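Local coordinates for SVP1-like protein 2 (PDB 4V16) that probably binds phosphoinositides through a beta-propeller of the WD-repeat PROPPIN family and so associates with membranes, at residues A[239-244]-A[249-254]; A[218-223]-A[243-248]. All coordinates share one frame; numbering follows the deposited sequence.

Contact 1 of 2, residues A[239-244]-A[249-254]; sequences LAVVSD and HVFEVF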
ATOM      1  N   LEU A 239      -8.186   8.076   8.423  1.00 34.02           N
ATOM      2  CA  LEU A 239      -8.000   6.845   7.668  1.00 29.20           C
ATOM      3  C   LEU A 239      -9.002   6.776   6.516  1.00 28.96           C
ATOM      4  O   LEU A 239     -10.212   6.729   6.737  1.00 26.53           O
ATOM      5  CB  LEU A 239      -8.160   5.632   8.587  1.00 29.37           C
ATOM      6  CG  LEU A 239      -7.947   4.254   7.960  1.00 24.85           C
ATOM      7  CD1 LEU A 239      -6.492   4.060   7.563  1.00 26.90           C
ATOM      8  CD2 LEU A 239      -8.399   3.160   8.916  1.00 35.06           C
ATOM      9  N   ALA A 240      -8.490   6.777   5.287  1.00 30.61           N
ATOM     10  CA  ALA A 240      -9.330   6.651   4.099  1.00 29.27           C
ATOM     11  C   ALA A 240      -9.554   5.181   3.754  1.00 26.08           C
ATOM     12  O   ALA A 240      -8.653   4.359   3.915  1.00 29.34           O
ATOM     13  CB  ALA A 240      -8.701   7.381   2.926  1.00 25.92           C
ATOM     14  N   VAL A 241     -10.756   4.858   3.284  1.00 24.19           N
ATOM     15  CA  VAL A 241     -11.114   3.483   2.948  1.00 27.85           C
ATOM     16  C   VAL A 241     -12.001   3.440   1.708  1.00 26.21           C
ATOM     17  O   VAL A 241     -12.892   4.273   1.548  1.00 28.94           O
ATOM     18  CB  VAL A 241     -11.856   2.791   4.114  1.00 31.55           C
ATOM     19  CG1 VAL A 241     -12.176   1.341   3.771  1.00 26.66           C
ATOM     20  CG2 VAL A 241     -11.036   2.867   5.393  1.00 27.97           C
ATOM     21  N   VAL A 242     -11.755   2.458   0.842  1.00 27.43           N
ATOM     22  CA  VAL A 242     -12.587   2.234  -0.338  1.00 25.29           C
ATOM     23  C   VAL A 242     -12.997   0.764  -0.420  1.00 27.99           C
ATOM     24  O   VAL A 242     -12.155  -0.131  -0.328  1.00 28.03           O
ATOM     25  CB  VAL A 242     -11.857   2.640  -1.635  1.00 21.71           C
ATOM     26  CG1 VAL A 242     -12.700   2.305  -2.857  1.00 25.18           C
ATOM     27  CG2 VAL A 242     -11.524   4.128  -1.617  1.00 26.18           C
ATOM     28  N   SER A 243     -14.293   0.527  -0.596  1.00 32.94           N
ATOM     29  CA  SER A 243     -14.836  -0.826  -0.678  1.00 31.54           C
ATOM     30  C   SER A 243     -15.174  -1.191  -2.118  1.00 31.54           C
ATOM     31  O   SER A 243     -15.117  -0.343  -3.007  1.00 29.73           O
ATOM     32  CB  SER A 243     -16.084  -0.951   0.191  1.00 34.26           C
ATOM     33  OG  SER A 243     -17.064  -0.007  -0.205  1.00 35.43           O
ATOM     34  N   ASP A 244     -15.534  -2.452  -2.344  1.00 38.26           N
ATOM     35  CA  ASP A 244     -15.950  -2.889  -3.672  1.00 35.12           C
ATOM     36  C   ASP A 244     -17.355  -2.368  -3.980  1.00 34.10           C
ATOM     37  O   ASP A 244     -17.849  -2.516  -5.097  1.00 37.04           O
ATOM     38  CB  ASP A 244     -15.889  -4.418  -3.791  1.00 35.07           C
ATOM     39  CG  ASP A 244     -16.889  -5.126  -2.894  1.00 41.01           C
ATOM     40  OD1 ASP A 244     -17.521  -4.465  -2.045  1.00 43.49           O
ATOM     41  OD2 ASP A 244     -17.034  -6.360  -3.032  1.00 41.11           O
ATOM     42  N   HIS A 249     -14.687   6.127   2.041  1.00 30.36           N
ATOM     43  CA  HIS A 249     -14.927   6.481   3.440  1.00 30.64           C
ATOM     44  C   HIS A 249     -13.731   7.215   4.033  1.00 32.83           C
ATOM     45  O   HIS A 249     -12.602   7.061   3.565  1.00 35.74           O
ATOM     46  CB  HIS A 249     -15.212   5.233   4.276  1.00 31.54           C
ATOM     47  CG  HIS A 249     -16.404   4.453   3.818  1.00 34.10           C
ATOM     48  ND1 HIS A 249     -17.669   4.666   4.320  1.00 36.28           N
ATOM     49  CD2 HIS A 249     -16.521   3.454   2.912  1.00 31.86           C
ATOM     50  CE1 HIS A 249     -18.517   3.835   3.739  1.00 38.05           C
ATOM     51  NE2 HIS A 249     -17.845   3.089   2.881  1.00 41.33           N
ATOM     52  N   VAL A 250     -13.986   8.011   5.066  1.00 35.99           N
ATOM     53  CA  VAL A 250     -12.924   8.648   5.835  1.00 31.69           C
ATOM     54  C   VAL A 250     -13.284   8.595   7.315  1.00 30.11           C
ATOM     55  O   VAL A 250     -14.345   9.069   7.715  1.00 32.04           O
ATOM     56  CB  VAL A 250     -12.698  10.108   5.406  1.00 28.66           C
ATOM     57  CG1 VAL A 250     -11.528  10.711   6.170  1.00 28.01           C
ATOM     58  CG2 VAL A 250     -12.450  10.189   3.905  1.00 28.95           C
ATOM     59  N   PHE A 251     -12.401   8.007   8.117  1.00 30.15           N
ATOM     60  CA  PHE A 251     -12.636   7.852   9.549  1.00 31.15           C
ATOM     61  C   PHE A 251     -11.686   8.736  10.349  1.00 31.87           C
ATOM     62  O   PHE A 251     -10.503   8.829  10.024  1.00 34.65           O
ATOM     63  CB  PHE A 251     -12.465   6.388   9.959  1.00 29.20           C
ATOM     64  CG  PHE A 251     -13.343   5.436   9.194  1.00 31.40           C
ATOM     65  CD1 PHE A 251     -14.621   5.136   9.640  1.00 34.91           C
ATOM     66  CD2 PHE A 251     -12.890   4.836   8.031  1.00 31.21           C
ATOM     67  CE1 PHE A 251     -15.431   4.258   8.938  1.00 30.80           C
ATOM     68  CE2 PHE A 251     -13.695   3.957   7.326  1.00 28.78           C
ATOM     69  CZ  PHE A 251     -14.966   3.669   7.781  1.00 27.26           C
ATOM     70  N   GLU A 252     -12.208   9.390  11.385  1.00 35.12           N
ATOM     71  CA  GLU A 252     -11.385  10.218  12.262  1.00 34.78           C
ATOM     72  C   GLU A 252     -10.880   9.375  13.428  1.00 36.96           C
ATOM     73  O   GLU A 252     -11.618   8.557  13.975  1.00 37.25           O
ATOM     74  CB  GLU A 252     -12.170  11.430  12.766  1.00 39.37           C
ATOM     75  CG  GLU A 252     -11.280  12.564  13.244  1.00 51.93           C
ATOM     76  CD  GLU A 252     -12.044  13.852  13.489  1.00 59.79           C
ATOM     77  OE1 GLU A 252     -13.210  13.779  13.934  1.00 52.57           O
ATOM     78  OE2 GLU A 252     -11.476  14.936  13.236  1.00 58.66           O
ATOM     79  N   VAL A 253      -9.623   9.584  13.805  1.00 41.88           N
ATOM     80  CA  VAL A 253      -8.937   8.663  14.709  1.00 51.43           C
ATOM     81  C   VAL A 253      -8.897   8.985  16.223  1.00 47.96           C
ATOM     82  O   VAL A 253      -8.878   8.036  16.997  1.00 57.99           O
ATOM     83  CB  VAL A 253      -7.485   8.462  14.224  1.00 55.16           C
ATOM     84  CG1 VAL A 253      -6.708   7.539  15.158  1.00 51.15           C
ATOM     85  CG2 VAL A 253      -7.495   7.864  12.820  1.00 50.18           C
ATOM     86  N   PHE A 254      -8.867  10.231  16.710  1.00 53.50           N
ATOM     87  CA  PHE A 254      -8.786  11.494  15.985  1.00 57.00           C
ATOM     88  C   PHE A 254      -7.327  11.959  15.957  1.00 58.44           C
ATOM     89  O   PHE A 254      -6.986  12.948  15.307  1.00 65.85           O
ATOM     90  CB  PHE A 254      -9.722  12.517  16.668  1.00 65.47           C
ATOM     91  CG  PHE A 254      -9.173  13.919  16.762  1.00 68.38           C
ATOM     92  CD1 PHE A 254      -9.289  14.804  15.700  1.00 71.73           C
ATOM     93  CD2 PHE A 254      -8.563  14.355  17.926  1.00 66.54           C
ATOM     94  CE1 PHE A 254      -8.790  16.092  15.794  1.00 69.37           C
ATOM     95  CE2 PHE A 254      -8.064  15.638  18.027  1.00 64.55           C
ATOM     96  CZ  PHE A 254      -8.177  16.508  16.961  1.00 69.29           C
TER
HETATM   97  O   HOH W   1     -19.061   0.879   1.309  1.00 34.10           O
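Val241 and Phe251 make the close side-chain packing of this antiparallel hairpin. The methyl CG2 of Val241, anti to its carbonyl carbon, reaches the edge of the Phe251 ring, 3.5 Å from CE2. Chi1 of -56° sets the ring beside the backbone N of Phe251, which brings this edge over to the valine. Beneath them the strands are zipped by two hydrogen-bonded pairs, Leu239 with Phe251 and Val241 with His249, and Phe251 N meets Leu239 O at 2.9 Å. Between them Ala240 faces Val250 in a non-hydrogen-bonded pair, and Ala240 CA makes a C-H...O contact to His249 O, 3.3 Å away.

Toward the turn direct packing thins out. Ser243 and His249, both buried, are too far apart to bond directly, Ser243 OG lying 4.4 Å from His249 NE2. A single water bridges them, 2.7 Å from Ser243 OG and, in the plane of the ring, 3.0 Å from His249 NE2.

The pair forms the middle of a four-stranded propeller blade, between strands 227-232 and 271-274. Leu239, Val241 and Phe251 pack on Ile204 of strand 203-208 in the preceding blade, whereas Ala240, on the other face, meets Ile286 and Trp288 of strand 285-288 in the next.

Contact 2 of 2, residues A[218-223]-A[243-248]; sequences FRRGLD and SDKWTL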
ATOM      1  N   PHE A 218     -13.849   0.945  14.018  1.00 39.77           N
ATOM      2  CA  PHE A 218     -14.775   1.645  13.138  1.00 34.98           C
ATOM      3  C   PHE A 218     -15.784   0.690  12.510  1.00 34.48           C
ATOM      4  O   PHE A 218     -15.554  -0.518  12.446  1.00 38.54           O
ATOM      5  CB  PHE A 218     -14.008   2.382  12.041  1.00 36.66           C
ATOM      6  CG  PHE A 218     -13.041   3.403  12.561  1.00 37.49           C
ATOM      7  CD1 PHE A 218     -13.498   4.564  13.164  1.00 31.04           C
ATOM      8  CD2 PHE A 218     -11.675   3.208  12.438  1.00 34.46           C
ATOM      9  CE1 PHE A 218     -12.611   5.507  13.642  1.00 33.56           C
ATOM     10  CE2 PHE A 218     -10.783   4.149  12.913  1.00 34.61           C
ATOM     11  CZ  PHE A 218     -11.252   5.301  13.514  1.00 42.22           C
ATOM     12  N   ARG A 219     -16.899   1.244  12.048  1.00 35.82           N
ATOM     13  CA  ARG A 219     -17.929   0.472  11.369  1.00 38.78           C
ATOM     14  C   ARG A 219     -18.160   1.046   9.973  1.00 36.79           C
ATOM     15  O   ARG A 219     -18.715   2.135   9.824  1.00 40.93           O
ATOM     16  CB  ARG A 219     -19.223   0.475  12.184  1.00 41.04           C
ATOM     17  CG  ARG A 219     -20.285  -0.477  11.670  1.00 44.82           C
ATOM     18  CD  ARG A 219     -21.064  -1.105  12.814  1.00 54.24           C
ATOM     19  NE  ARG A 219     -22.090  -2.025  12.335  1.00 67.63           N
ATOM     20  CZ  ARG A 219     -21.842  -3.236  11.841  1.00 68.07           C
ATOM     21  NH1 ARG A 219     -20.596  -3.682  11.748  1.00 59.69           N
ATOM     22  NH2 ARG A 219     -22.844  -4.002  11.430  1.00 67.34           N
ATOM     23  N   ARG A 220     -17.718   0.316   8.953  1.00 33.82           N
ATOM     24  CA  ARG A 220     -17.831   0.785   7.576  1.00 37.47           C
ATOM     25  C   ARG A 220     -19.281   0.773   7.107  1.00 37.83           C
ATOM     26  O   ARG A 220     -19.733   1.704   6.449  1.00 41.15           O
ATOM     27  CB  ARG A 220     -16.977  -0.074   6.642  1.00 36.77           C
ATOM     28  CG  ARG A 220     -16.996   0.382   5.181  1.00 39.79           C
ATOM     29  CD  ARG A 220     -16.927  -0.793   4.223  1.00 40.69           C
ATOM     30  NE  ARG A 220     -18.011  -1.752   4.435  1.00 44.09           N
ATOM     31  CZ  ARG A 220     -19.239  -1.628   3.940  1.00 39.57           C
ATOM     32  NH1 ARG A 220     -19.565  -0.577   3.199  1.00 48.03           N
ATOM     33  NH2 ARG A 220     -20.148  -2.559   4.193  1.00 35.57           N
ATOM     34  N   GLY A 221     -20.000  -0.292   7.441  1.00 36.37           N
ATOM     35  CA  GLY A 221     -21.382  -0.439   7.026  1.00 34.14           C
ATOM     36  C   GLY A 221     -21.983  -1.706   7.597  1.00 42.12           C
ATOM     37  O   GLY A 221     -21.294  -2.475   8.265  1.00 49.69           O
ATOM     38  N   LEU A 222     -23.266  -1.927   7.335  1.00 46.84           N
ATOM     39  CA  LEU A 222     -23.953  -3.100   7.860  1.00 47.36           C
ATOM     40  C   LEU A 222     -23.687  -4.324   6.995  1.00 47.67           C
ATOM     41  O   LEU A 222     -23.439  -5.417   7.507  1.00 42.15           O
ATOM     42  CB  LEU A 222     -25.457  -2.842   7.954  1.00 43.78           C
ATOM     43  CG  LEU A 222     -25.900  -1.758   8.938  1.00 50.13           C
ATOM     44  CD1 LEU A 222     -27.404  -1.582   8.862  1.00 52.83           C
ATOM     45  CD2 LEU A 222     -25.474  -2.093  10.359  1.00 59.37           C
ATOM     46  N   ASP A 223     -23.736  -4.137   5.680  1.00 43.28           N
ATOM     47  CA  ASP A 223     -23.558  -5.242   4.746  1.00 38.01           C
ATOM     48  C   ASP A 223     -22.078  -5.542   4.537  1.00 42.53           C
ATOM     49  O   ASP A 223     -21.221  -4.683   4.752  1.00 47.01           O
ATOM     50  CB  ASP A 223     -24.239  -4.940   3.405  1.00 48.37           C
ATOM     51  CG  ASP A 223     -23.969  -3.529   2.908  1.00 56.98           C
ATOM     52  OD1 ASP A 223     -22.887  -2.977   3.201  1.00 52.90           O
ATOM     53  OD2 ASP A 223     -24.851  -2.970   2.221  1.00 61.80           O
ATOM     54  N   SER A 243     -14.293   0.527  -0.596  1.00 32.94           N
ATOM     55  CA  SER A 243     -14.836  -0.826  -0.678  1.00 31.54           C
ATOM     56  C   SER A 243     -15.174  -1.191  -2.118  1.00 31.54           C
ATOM     57  O   SER A 243     -15.117  -0.343  -3.007  1.00 29.73           O
ATOM     58  CB  SER A 243     -16.084  -0.951   0.191  1.00 34.26           C
ATOM     59  OG  SER A 243     -17.064  -0.007  -0.205  1.00 35.43           O
ATOM     60  N   ASP A 244     -15.534  -2.452  -2.344  1.00 38.26           N
ATOM     61  CA  ASP A 244     -15.950  -2.889  -3.672  1.00 35.12           C
ATOM     62  C   ASP A 244     -17.355  -2.368  -3.980  1.00 34.10           C
ATOM     63  O   ASP A 244     -17.849  -2.516  -5.097  1.00 37.04           O
ATOM     64  CB  ASP A 244     -15.889  -4.418  -3.791  1.00 35.07           C
ATOM     65  CG  ASP A 244     -16.889  -5.126  -2.894  1.00 41.01           C
ATOM     66  OD1 ASP A 244     -17.521  -4.465  -2.045  1.00 43.49           O
ATOM     67  OD2 ASP A 244     -17.034  -6.360  -3.032  1.00 41.11           O
ATOM     68  N   LYS A 245     -17.996  -1.769  -2.977  1.00 37.23           N
ATOM     69  CA  LYS A 245     -19.193  -0.957  -3.194  1.00 32.95           C
ATOM     70  C   LYS A 245     -18.821   0.323  -3.936  1.00 33.48           C
ATOM     71  O   LYS A 245     -19.683   1.009  -4.481  1.00 32.74           O
ATOM     72  CB  LYS A 245     -19.863  -0.598  -1.869  1.00 39.36           C
ATOM     73  CG  LYS A 245     -21.076  -1.426  -1.498  1.00 39.44           C
ATOM     74  CD  LYS A 245     -21.912  -0.673  -0.474  1.00 53.44           C
ATOM     75  CE  LYS A 245     -22.947  -1.557   0.193  1.00 65.89           C
ATOM     76  NZ  LYS A 245     -23.774  -0.778   1.161  1.00 62.09           N
ATOM     77  N   TRP A 246     -17.527   0.638  -3.924  1.00 35.59           N
ATOM     78  CA  TRP A 246     -16.983   1.829  -4.569  1.00 32.04           C
ATOM     79  C   TRP A 246     -17.508   3.087  -3.895  1.00 30.86           C
ATOM     80  O   TRP A 246     -17.942   4.038  -4.544  1.00 32.97           O
ATOM     81  CB  TRP A 246     -17.291   1.821  -6.065  1.00 31.42           C
ATOM     82  CG  TRP A 246     -16.780   0.579  -6.697  1.00 34.28           C
ATOM     83  CD1 TRP A 246     -17.505  -0.381  -7.335  1.00 33.75           C
ATOM     84  CD2 TRP A 246     -15.420   0.139  -6.720  1.00 35.24           C
ATOM     85  NE1 TRP A 246     -16.678  -1.389  -7.766  1.00 35.56           N
ATOM     86  CE2 TRP A 246     -15.390  -1.093  -7.400  1.00 36.28           C
ATOM     87  CE3 TRP A 246     -14.219   0.669  -6.236  1.00 33.90           C
ATOM     88  CZ2 TRP A 246     -14.211  -1.801  -7.611  1.00 40.08           C
ATOM     89  CZ3 TRP A 246     -13.049  -0.035  -6.446  1.00 34.78           C
ATOM     90  CH2 TRP A 246     -13.053  -1.257  -7.127  1.00 36.90           C
ATOM     91  N   THR A 247     -17.453   3.059  -2.568  1.00 33.73           N
ATOM     92  CA  THR A 247     -17.700   4.226  -1.738  1.00 30.89           C
ATOM     93  C   THR A 247     -16.407   4.582  -1.011  1.00 31.40           C
ATOM     94  O   THR A 247     -15.774   3.718  -0.401  1.00 27.78           O
ATOM     95  CB  THR A 247     -18.822   3.971  -0.711  1.00 33.37           C
ATOM     96  OG1 THR A 247     -20.022   3.580  -1.392  1.00 34.14           O
ATOM     97  CG2 THR A 247     -19.093   5.220   0.119  1.00 29.45           C
ATOM     98  N   LEU A 248     -16.010   5.849  -1.094  1.00 30.44           N
ATOM     99  CA  LEU A 248     -14.843   6.339  -0.372  1.00 25.40           C
ATOM    100  C   LEU A 248     -15.247   6.786   1.030  1.00 25.88           C
ATOM    101  O   LEU A 248     -16.057   7.700   1.186  1.00 28.23           O
ATOM    102  CB  LEU A 248     -14.183   7.492  -1.133  1.00 28.35           C
ATOM    103  CG  LEU A 248     -13.032   8.226  -0.433  1.00 29.87           C
ATOM    104  CD1 LEU A 248     -11.892   7.275  -0.114  1.00 25.44           C
ATOM    105  CD2 LEU A 248     -12.542   9.383  -1.293  1.00 25.61           C
TER
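The FRRG sequence that marks the PROPPIN family spans Phe218 to Gly221, and here its second arginine, Arg220, packs on the hairpin turn of the following propeller blade. As in other PROPPINs, the two arginines probably face separate phosphoinositide sites, one on each side of the motif. Arg220 leaves the backbone with CG anti to N (chi1 -178°), then bends at chi2 and chi3. Its CD passes 4.1 Å from Ser243 CB, and its NH1 comes within 4.4 Å of Lys245 CD.

The polar link runs through Asp223, whose carboxylate is shared by two cations. Lys245 approaches it from the opposite direction on a chain extended beyond CG, and its NZ forms a salt bridge on the syn lone pair of Asp223 OD2, at 2.7 Å. The other oxygen, Asp223 OD1, takes a hydrogen bond from Arg220 NH2 at 2.9 Å that lies nearly in the guanidinium plane. A further bond, from Arg220 NE to Gly201 O, ties the same guanidinium back to the turn between strands 193-198 and 203-208 of the blade that Arg220 has just left. An alanine in place of Arg220 would remove this bridging group and probably leave Asp223 with Lys245 as its one charged mate in the network, the carboxylate being freer to turn.

Lys245 is presented by a type I turn running from Ser243 to Trp246. The turn is closed by the backbone bond from Trp246 N to Ser243 O, 2.8 Å long.

Overall arrangement
From the N terminus, the chain leaves outer strand 214-219 of one blade and enters the connection to the next at 218-223. It then forms strand 227-232, turns back along 238-243, and turns again at 243-248, where contact 2 closes a loop of about twenty residues. Contact 1 closes only that last turn, pairing 239-244 with 249-254. The segments alternate along the chain, 218-223, 239-244, 243-248, 249-254, so the contacts cross, sharing Ser243 and Asp244. Contact 1 joins the two middle strands of one blade; contact 2 ties that blade to its predecessor. The chain then runs on into loop 6CD, replaced here by an engineered Gly-Ser linker.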